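Local structure of transcarboxylase 5S subunit (Propionibacterium freudenreichii subsp. shermanii, 1RQE) at the interface of chains A and B. The protein transfers a carboxyl group from the biotin of the 1.3S subunit to pyruvate, forming oxaloacetate, and binds one cobalt ion per subunit. Residues are numbered along the deposited sequence; one frame, centred on the assembly and turned at random. Chains: chain A/B, transcarboxylase 5S subunit.

Both contacts belong to the interface of the 5S homodimer. Their centres, taken over C-alpha atoms, lie about 21 Å apart, and they share no residue. Contact 1 joins the N-terminal segments of the two chains, around the end of strand 16-18. Contact 2 joins helix 234-243 of each chain, with the loops near it, in the pyruvate carboxyltransferase domain. It holds both twins of one pair and so straddles the two-fold axis. Both the catalytic domains and the N-terminal segments thus take part in the dimer interface. Contact 1 recurs with the chains exchanged.

Contact 1: the interface of chains A and B. Residues chain A 18-19, 21; chain B 14-15.
B:Arg15 crosses A:Val19 at a slant, passes A:Glu21 and buries 49 Å² of its surface here. This is a backbone-led contact between the N-terminal segments of the two chains, just past strand 16-18 of chain A. The backbone N-H of A:Val19 gives a hydrogen bond to the carbonyl O of B:Arg15, with 3.1 Å between N and O. The donor sits above the carbonyl plane. CG of A:Glu18 packs 3.6 Å from this same B:Arg15 O.

The side chain of B:Arg15 is extended from CG to NE. Its CG points away from the backbone N (chi1 -158°), which carries the aliphatic stem along chain A. CB of B:Arg15 is 3.4 Å from the carbonyl O of A:Val19. Further out, CD rests 3.9 Å from the methyl CG2 of A:Val19. The stem also passes CA of A:Glu21.

A:Glu21 buries 32 Å². It runs past B:Arg15 in the opposite direction, so the carboxylate lies back towards the start of the arginine stem. The carboxylate and guanidinium planes are turned 53° apart. No salt bridge forms: OE2 of A:Glu21 stays 6.3 Å from NE of B:Arg15. The opposite charges may still attract at long range.

B:Pro14 buries 26 Å² and lies near both glutamates. OE1 of A:Glu18 comes to the CA and CB part of the ring. The carboxylate atom OE1 of A:Glu21 lies 4.0 Å from the ring N of B:Pro14.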
loop_
_atom_site.group_PDB
_atom_site.type_symbol
_atom_site.label_atom_id
_atom_site.label_comp_id
_atom_site.label_asym_id
_atom_site.label_seq_id
_atom_site.Cartn_x
_atom_site.Cartn_y
_atom_site.Cartn_z
ATOM N N GLU A 18 -6.379 6.160 25.596
ATOM C CA GLU A 18 -6.167 7.589 25.729
ATOM C C GLU A 18 -5.445 8.106 24.492
ATOM O O GLU A 18 -4.427 7.551 24.086
ATOM C CB GLU A 18 -5.349 7.875 26.988
ATOM C CG GLU A 18 -4.840 9.297 27.099
ATOM C CD GLU A 18 -4.518 9.690 28.526
ATOM O OE1 GLU A 18 -5.470 9.946 29.297
ATOM O OE2 GLU A 18 -3.320 9.737 28.879
ATOM N N VAL A 19 -5.975 9.156 23.880
ATOM C CA VAL A 19 -5.341 9.713 22.698
ATOM C C VAL A 19 -4.985 11.178 22.906
ATOM O O VAL A 19 -5.643 11.879 23.675
ATOM C CB VAL A 19 -6.247 9.574 21.472
ATOM C CG1 VAL A 19 -6.533 8.112 21.235
ATOM C CG2 VAL A 19 -7.535 10.351 21.681
ATOM N N GLU A 21 -4.482 15.217 22.535
ATOM C CA GLU A 21 -5.458 16.270 22.268
ATOM C C GLU A 21 -5.436 16.660 20.791
ATOM O O GLU A 21 -4.397 16.595 20.136
ATOM C CB GLU A 21 -5.169 17.496 23.149
ATOM C CG GLU A 21 -6.182 17.707 24.308
ATOM C CD GLU A 21 -6.175 16.598 25.376
ATOM O OE1 GLU A 21 -7.058 16.626 26.266
ATOM O OE2 GLU A 21 -5.296 15.704 25.339
ATOM N N PRO B 14 -7.973 14.616 29.568
ATOM C CA PRO B 14 -7.893 13.136 29.442
ATOM C C PRO B 14 -8.768 12.622 28.293
ATOM O O PRO B 14 -9.739 11.890 28.517
ATOM C CB PRO B 14 -8.356 12.547 30.773
ATOM C CG PRO B 14 -8.099 13.718 31.741
ATOM C CD PRO B 14 -8.426 14.985 30.923
ATOM N N ARG B 15 -8.418 13.005 27.068
ATOM C CA ARG B 15 -9.170 12.593 25.887
ATOM C C ARG B 15 -9.101 11.065 25.684
ATOM O O ARG B 15 -8.028 10.471 25.768
ATOM C CB ARG B 15 -8.609 13.324 24.678
ATOM C CG ARG B 15 -9.554 13.435 23.508
ATOM C CD ARG B 15 -8.801 13.990 22.314
ATOM N NE ARG B 15 -9.605 14.028 21.101
ATOM C CZ ARG B 15 -9.118 13.830 19.881
ATOM N NH1 ARG B 15 -7.827 13.574 19.707
ATOM N NH2 ARG B 15 -9.925 13.885 18.833
#

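Contact 2: the interface of chains A and B. Residues chain A 232-233, 235-236; chain B 235-236, 239, 271.
A:Val236 packs its two methyl groups against B:Glu235, B:Met239 and B:Met271. This is a mostly apolar helix-to-helix contact between the two copies of helix 234-243. The branch CG1 of A:Val236 meets CG of B:Met239 at 3.7 Å, and the two side chains lie nearly perpendicular. The branch CG2 touches CG of B:Glu235 at 3.6 Å. It also lies 3.7 Å from the sulfur SD of B:Met271. With CG1 anti to the backbone N (chi1 -179°), that branch faces B:Met239, while CG2, beside the N, faces B:Glu235 and B:Met271.

The valine-glutamate pair occurs twice. CG2 of B:Val236 packs on CG of A:Glu235, again at 3.6 Å. The twin pairs lie about the two-fold axis. In each, it is the methylene stem of the glutamate that meets the methyl.

A:Val233 and B:Met271 run antiparallel past one another. Their CB atoms are 3.8 Å apart. The methionine is extended beyond CG, which brings its sulfur to A:Val236.

One close oxygen pair is doubtful. Carboxylate OE2 of B:Glu235 is modelled 2.6 Å from the carbonyl O of A:Gly232, in the loop before the helix of chain A. Both normally accept, so it could be a hydrogen bond only if the carboxyl carried a proton, which the structure alone does not show.

The patch joins the catalytic domains of the homodimer. Helix 234-243 closely follows the cobalt ligands A:His226 and A:His228, and their twins in chain B, in sequence, so this packing may also steady the framework near the metal site.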
loop_
_atom_site.group_PDB
_atom_site.type_symbol
_atom_site.label_atom_id
_atom_site.label_comp_id
_atom_site.label_asym_id
_atom_site.label_seq_id
_atom_site.Cartn_x
_atom_site.Cartn_y
_atom_site.Cartn_z
ATOM N N GLY A 232 3.646 -3.456 4.993
ATOM C CA GLY A 232 2.239 -3.150 4.834
ATOM C C GLY A 232 1.451 -2.774 6.069
ATOM O O GLY A 232 0.248 -2.543 5.957
ATOM N N VAL A 233 2.104 -2.689 7.232
ATOM C CA VAL A 233 1.408 -2.354 8.479
ATOM C C VAL A 233 1.731 -0.973 9.053
ATOM O O VAL A 233 1.092 -0.536 10.014
ATOM C CB VAL A 233 1.737 -3.373 9.625
ATOM C CG1 VAL A 233 1.762 -4.801 9.091
ATOM C CG2 VAL A 233 3.081 -3.020 10.290
ATOM N N GLU A 235 1.275 2.219 7.997
ATOM C CA GLU A 235 0.400 3.370 7.965
ATOM C C GLU A 235 -0.532 3.318 9.177
ATOM O O GLU A 235 -0.949 4.348 9.700
ATOM C CB GLU A 235 -0.418 3.432 6.688
ATOM C CG GLU A 235 -1.227 4.714 6.652
ATOM C CD GLU A 235 -1.707 5.075 5.281
ATOM O OE1 GLU A 235 -0.871 5.203 4.362
ATOM O OE2 GLU A 235 -2.926 5.241 5.123
ATOM N N VAL A 236 -0.849 2.114 9.637
ATOM C CA VAL A 236 -1.713 1.990 10.798
ATOM C C VAL A 236 -0.884 2.401 12.007
ATOM O O VAL A 236 -1.408 2.956 12.966
ATOM C CB VAL A 236 -2.245 0.542 10.956
ATOM C CG1 VAL A 236 -3.169 0.442 12.154
ATOM C CG2 VAL A 236 -3.003 0.142 9.718
ATOM N N GLU B 235 -6.590 0.758 5.148
ATOM C CA GLU B 235 -6.102 -0.176 6.139
ATOM C C GLU B 235 -6.220 0.464 7.523
ATOM O O GLU B 235 -6.419 -0.221 8.523
ATOM C CB GLU B 235 -4.664 -0.586 5.882
ATOM C CG GLU B 235 -4.242 -1.651 6.874
ATOM C CD GLU B 235 -3.033 -2.420 6.442
ATOM O OE1 GLU B 235 -3.052 -3.006 5.339
ATOM O OE2 GLU B 235 -2.061 -2.447 7.213
ATOM N N VAL B 236 -6.113 1.786 7.583
ATOM C CA VAL B 236 -6.236 2.463 8.862
ATOM C C VAL B 236 -7.709 2.412 9.245
ATOM O O VAL B 236 -8.048 2.341 10.421
ATOM C CB VAL B 236 -5.734 3.928 8.778
ATOM C CG1 VAL B 236 -5.841 4.606 10.131
ATOM C CG2 VAL B 236 -4.296 3.947 8.334
ATOM N N MET B 239 -8.521 -0.862 10.958
ATOM C CA MET B 239 -8.183 -0.816 12.373
ATOM C C MET B 239 -9.299 -0.118 13.161
ATOM O O MET B 239 -9.785 -0.636 14.166
ATOM C CB MET B 239 -6.867 -0.071 12.592
ATOM C CG MET B 239 -6.350 -0.120 14.036
ATOM S SD MET B 239 -5.748 -1.755 14.544
ATOM C CE MET B 239 -6.946 -2.239 15.743
ATOM N N MET B 271 -0.535 -6.557 11.841
ATOM C CA MET B 271 -0.689 -5.271 12.503
ATOM C C MET B 271 -1.413 -5.310 13.843
ATOM O O MET B 271 -1.315 -4.349 14.612
ATOM C CB MET B 271 -1.408 -4.291 11.583
ATOM C CG MET B 271 -2.917 -4.486 11.547
ATOM S SD MET B 271 -3.726 -3.474 10.308
ATOM C CE MET B 271 -5.444 -3.645 10.766
#